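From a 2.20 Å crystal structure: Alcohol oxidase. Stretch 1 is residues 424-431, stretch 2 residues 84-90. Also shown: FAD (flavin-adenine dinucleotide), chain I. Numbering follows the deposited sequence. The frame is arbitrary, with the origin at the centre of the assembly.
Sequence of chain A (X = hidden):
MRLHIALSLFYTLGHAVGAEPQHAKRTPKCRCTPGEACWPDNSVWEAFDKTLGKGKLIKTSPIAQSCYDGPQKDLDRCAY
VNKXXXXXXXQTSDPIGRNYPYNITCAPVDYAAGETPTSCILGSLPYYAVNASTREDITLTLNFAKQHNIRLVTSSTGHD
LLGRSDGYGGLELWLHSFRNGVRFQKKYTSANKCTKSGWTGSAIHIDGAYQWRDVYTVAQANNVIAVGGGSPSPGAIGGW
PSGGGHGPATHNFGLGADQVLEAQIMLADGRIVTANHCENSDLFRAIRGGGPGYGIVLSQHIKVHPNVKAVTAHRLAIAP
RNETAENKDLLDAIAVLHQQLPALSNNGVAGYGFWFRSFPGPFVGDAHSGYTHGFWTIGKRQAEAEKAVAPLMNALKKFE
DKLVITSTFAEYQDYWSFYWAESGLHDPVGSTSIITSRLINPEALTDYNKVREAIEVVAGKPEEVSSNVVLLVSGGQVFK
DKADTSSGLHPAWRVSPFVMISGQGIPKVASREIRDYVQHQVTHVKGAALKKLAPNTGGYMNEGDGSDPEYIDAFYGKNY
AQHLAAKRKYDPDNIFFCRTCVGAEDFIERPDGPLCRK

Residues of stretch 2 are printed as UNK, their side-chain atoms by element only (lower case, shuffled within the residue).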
# COMPACT_ATOMS: atom_id res chain seq x y z
N GLY A 424 -12.57 -0.63 7.74
CA GLY A 424 -12.18 -1.96 8.22
C GLY A 424 -12.48 -2.99 7.13
O GLY A 424 -13.14 -4.00 7.38
N LEU A 425 -12.00 -2.71 5.93
CA LEU A 425 -12.35 -3.49 4.75
C LEU A 425 -11.53 -4.78 4.64
O LEU A 425 -10.34 -4.84 5.04
CB LEU A 425 -12.18 -2.64 3.48
CG LEU A 425 -12.97 -1.32 3.42
CD1 LEU A 425 -12.67 -0.55 2.17
CD2 LEU A 425 -14.50 -1.54 3.56
N HIS A 426 -12.19 -5.79 4.10
CA HIS A 426 -11.58 -7.09 3.82
C HIS A 426 -12.12 -7.47 2.42
O HIS A 426 -12.79 -8.47 2.25
CB HIS A 426 -12.06 -8.10 4.87
CG HIS A 426 -11.28 -9.37 4.89
ND1 HIS A 426 -11.32 -10.33 3.89
CD2 HIS A 426 -10.41 -9.83 5.82
CE1 HIS A 426 -10.48 -11.32 4.19
NE2 HIS A 426 -9.97 -11.07 5.39
N ASP A 427 -11.84 -6.62 1.43
CA ASP A 427 -12.34 -6.81 0.08
C ASP A 427 -11.61 -7.95 -0.64
O ASP A 427 -10.51 -8.34 -0.24
CB ASP A 427 -12.18 -5.51 -0.71
CG ASP A 427 -13.20 -4.45 -0.31
OD1 ASP A 427 -14.27 -4.81 0.26
OD2 ASP A 427 -12.93 -3.27 -0.59
N PRO A 428 -12.21 -8.45 -1.73
CA PRO A 428 -11.51 -9.49 -2.50
C PRO A 428 -10.23 -8.97 -3.11
O PRO A 428 -10.17 -7.81 -3.49
CB PRO A 428 -12.53 -9.88 -3.60
CG PRO A 428 -13.85 -9.35 -3.09
CD PRO A 428 -13.50 -8.08 -2.36
N VAL A 429 -9.22 -9.84 -3.21
CA VAL A 429 -7.88 -9.50 -3.70
C VAL A 429 -7.47 -10.59 -4.72
O VAL A 429 -8.33 -11.25 -5.30
CB VAL A 429 -6.86 -9.43 -2.55
CG1 VAL A 429 -7.19 -8.25 -1.63
CG2 VAL A 429 -6.82 -10.73 -1.75
N GLY A 430 -6.18 -10.78 -4.97
CA GLY A 430 -5.70 -11.86 -5.83
C GLY A 430 -5.47 -11.54 -7.30
O GLY A 430 -5.12 -12.46 -8.11
N SER A 431 -5.64 -10.27 -7.68
CA SER A 431 -5.25 -9.83 -9.02
C SER A 431 -4.02 -8.94 -9.00
O SER A 431 -3.71 -8.28 -7.98
CB SER A 431 -6.40 -9.08 -9.70
OG SER A 431 -7.46 -9.95 -9.92
N UNK A 84 -10.10 -20.06 -2.55
CA UNK A 84 -9.56 -19.15 -1.51
C UNK A 84 -8.57 -18.08 -2.00
O UNK A 84 -8.06 -17.27 -1.20
c UNK A 84 -10.45 -19.00 2.36
c UNK A 84 -8.89 -19.96 -0.39
c UNK A 84 -9.78 -20.91 0.36
s UNK A 84 -11.17 -20.16 1.15
N UNK A 85 -8.31 -18.09 -3.32
CA UNK A 85 -7.39 -17.16 -3.97
C UNK A 85 -7.70 -15.69 -3.73
O UNK A 85 -6.80 -14.86 -3.63
c UNK A 85 -4.21 -18.36 -5.96
c UNK A 85 -6.21 -15.46 -6.72
n UNK A 85 -4.98 -15.14 -7.21
c UNK A 85 -2.76 -16.32 -7.30
c UNK A 85 -4.86 -17.19 -6.32
c UNK A 85 -6.20 -16.71 -6.18
c UNK A 85 -7.37 -17.43 -5.50
c UNK A 85 -4.13 -16.18 -6.98
c UNK A 85 -2.15 -17.48 -6.92
c UNK A 85 -2.86 -18.51 -6.28
N UNK A 86 -8.99 -15.36 -3.66
CA UNK A 86 -9.40 -13.98 -3.45
C UNK A 86 -9.41 -13.56 -1.96
O UNK A 86 -9.70 -12.39 -1.64
o UNK A 86 -11.68 -14.80 -3.77
c UNK A 86 -10.77 -13.75 -4.15
c UNK A 86 -10.61 -13.76 -5.71
N UNK A 87 -9.04 -14.44 -1.04
CA UNK A 87 -9.14 -14.15 0.40
C UNK A 87 -7.82 -13.67 1.00
O UNK A 87 -6.79 -14.31 0.85
o UNK A 87 -8.86 -15.75 3.42
o UNK A 87 -10.32 -14.17 3.04
c UNK A 87 -9.61 -15.10 2.65
c UNK A 87 -9.59 -15.37 1.17
N UNK A 88 -7.88 -12.56 1.71
CA UNK A 88 -6.65 -11.90 2.16
C UNK A 88 -5.87 -12.75 3.19
O UNK A 88 -4.63 -12.75 3.18
c UNK A 88 -7.55 -9.56 1.77
c UNK A 88 -7.82 -8.18 2.36
c UNK A 88 -6.95 -10.54 2.76
n UNK A 88 -8.79 -7.48 1.81
o UNK A 88 -7.13 -7.74 3.26
N UNK A 89 -6.60 -13.46 4.07
CA UNK A 89 -5.99 -14.27 5.12
C UNK A 89 -5.30 -15.49 4.50
O UNK A 89 -4.19 -15.88 4.92
o UNK A 89 -8.51 -13.83 7.75
o UNK A 89 -6.86 -12.56 7.07
c UNK A 89 -7.49 -13.64 7.06
c UNK A 89 -7.01 -14.76 6.16
N UNK A 90 -5.98 -16.08 3.52
CA UNK A 90 -5.41 -17.22 2.81
C UNK A 90 -4.06 -16.81 2.20
O UNK A 90 -3.08 -17.53 2.33
c UNK A 90 -6.33 -17.74 1.70
c UNK A 90 -4.56 -19.30 -1.28
c UNK A 90 -5.65 -18.73 0.81
c UNK A 90 -5.38 -20.04 1.27
c UNK A 90 -4.72 -20.96 0.47
c UNK A 90 -5.21 -18.37 -0.47
c UNK A 90 -4.31 -20.57 -0.81
PA FAD I . 4.88 -6.48 2.43
O1A FAD I . 4.61 -7.00 1.02
O2A FAD I . 5.10 -7.51 3.49
O5B FAD I . 6.13 -5.51 2.34
C5B FAD I . 6.03 -4.33 1.59
C4B FAD I . 7.41 -3.74 1.41
O4B FAD I . 7.88 -3.39 2.70
C3B FAD I . 8.46 -4.66 0.84
O3B FAD I . 9.43 -3.85 0.16
C2B FAD I . 9.14 -5.25 2.05
O2B FAD I . 10.53 -5.56 1.88
C1B FAD I . 9.05 -4.12 3.04
N9A FAD I . 8.95 -4.50 4.45
C8A FAD I . 7.90 -5.09 5.05
N7A FAD I . 8.13 -5.25 6.36
C5A FAD I . 9.34 -4.75 6.61
C6A FAD I . 10.16 -4.61 7.81
N6A FAD I . 9.64 -5.07 8.97
N1A FAD I . 11.38 -4.04 7.67
C2A FAD I . 11.83 -3.60 6.47
N3A FAD I . 11.11 -3.68 5.32
C4A FAD I . 9.88 -4.24 5.35
N1 FAD I . -2.31 1.18 1.94
C2 FAD I . -2.87 2.30 2.44
O2 FAD I . -2.17 3.34 2.53
N3 FAD I . -4.15 2.34 2.88
C4 FAD I . -4.96 1.27 2.81
O4 FAD I . -6.15 1.31 3.20
C4X FAD I . -4.44 0.01 2.26
N5 FAD I . -5.21 -1.10 2.16
C5X FAD I . -4.69 -2.25 1.66
C6 FAD I . -5.50 -3.38 1.59
C7 FAD I . -5.02 -4.58 1.10
C7M FAD I . -6.03 -5.70 1.07
C8 FAD I . -3.60 -4.68 0.66
C8M FAD I . -2.98 -5.98 0.16
C9 FAD I . -2.80 -3.54 0.71
C9A FAD I . -3.27 -2.32 1.20
N10 FAD I . -2.47 -1.15 1.30
C10 FAD I . -3.03 0.03 1.82
C1' FAD I . -1.08 -1.08 0.80
C2' FAD I . 0.06 -1.24 1.74
O2' FAD I . 0.28 0.03 2.36
C3' FAD I . 1.32 -1.61 0.95
O3' FAD I . 1.09 -2.73 0.09
C4' FAD I . 2.50 -1.90 1.87
O4' FAD I . 3.65 -2.23 1.09
C5' FAD I . 2.18 -3.02 2.85
O5' FAD I . 3.28 -3.27 3.70
P FAD I . 3.37 -4.76 4.22
O1P FAD I . 2.03 -5.20 4.75
O2P FAD I . 4.58 -4.83 5.09
O3P FAD I . 3.62 -5.53 2.81
O HOH W 1 -8.07 -6.36 5.40

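Position 84 carries four side-chain atoms, two carbons, a sulfur and a terminal carbon, in an unbranched chain. A sulfur inside the chain, bonded to carbon on both sides, identifies methionine. Met-84 touches nothing on stretch 1, but its carbonyl oxygen accepts from the backbone N of position 87 at 3.0 Å, closing a type I turn.

Position 85 has ten side-chain atoms: one carbon, then fused five- and six-membered rings holding eight carbons and one nitrogen. The ring nitrogen lies 2.8 Å from Gly-430 O, which sits at the ring edge, near its plane. An indole is the only standard side chain of this form, so the residue is tryptophan. The N-H...O angle of 151° makes Trp-85 NE1 to Gly-430 O a hydrogen bond. The same approach leaves no room above Gly-430 CA, where an ideal CB would fall 2.7 Å from Trp-85 CD1; the phi/psi of 94/4 independently calls for glycine.

Position 86 shows three side-chain atoms, with CB carrying one oxygen and one carbon. Its CB is 4.3 Å from Pro-428 CB. Branching at CB into a hydroxyl and a methyl means threonine. Its backbone does the bonding: Val-429 N donates to Thr-86 O at 3.0 Å and 158°, and the CA atoms of Val-429 and Thr-86 are 4.7 Å apart. Two weaker CA-H...O contacts flank this bond, Pro-428 CA to Thr-86 O and Thr-86 CA to Val-429 O, both at 3.5 Å.

Position 87 has two carbons, the second carrying two atoms modelled as oxygen. One of these lies 3.1 Å from His-426 CE1, near the imidazole plane; the other accepts from the backbone N of position 90 at 2.9 Å. A short carboxylate at the N-cap fits aspartate, and Asp-87 OD2 makes that capping bond while OD1 faces the histidine edge.

Position 88 presents three carbons, the third bearing one oxygen and one nitrogen. The nitrogen is 2.8 Å from Asp-427 O. This is a terminal amide on a three-carbon chain: glutamine. Gln-88 NE2 donates to Asp-427 O at 170°, nearly straight, while OE1 receives a water at 2.7 Å that also donates to Leu-425 O at 2.8 Å. Gln-88 CB lies 4.3 Å from the centroid of the His-426 ring, an off-centre CH-pi contact.

Position 89 again has two carbons with two oxygens on the second, one oxygen 3.8 Å from His-426 NE2. It is aspartate; Asp-89 OD1 lies near the imidazole plane, too far for a close polar contact.

Position 90 has one carbon followed by a six-carbon ring without heteroatoms: phenylalanine. Phe-90 makes no contact with stretch 1.

The contact buries 466 Å² in total. Three direct hydrogen bonds, from Trp-85, Val-429 and Gln-88, each use a backbone carbonyl as acceptor. Val-429 CG1 packs 3.7 Å from Gln-88 CG and 3.9 Å from FAD C7M, bringing this join beside the flavin.

Stretch 2 84-90: MWTDQDF
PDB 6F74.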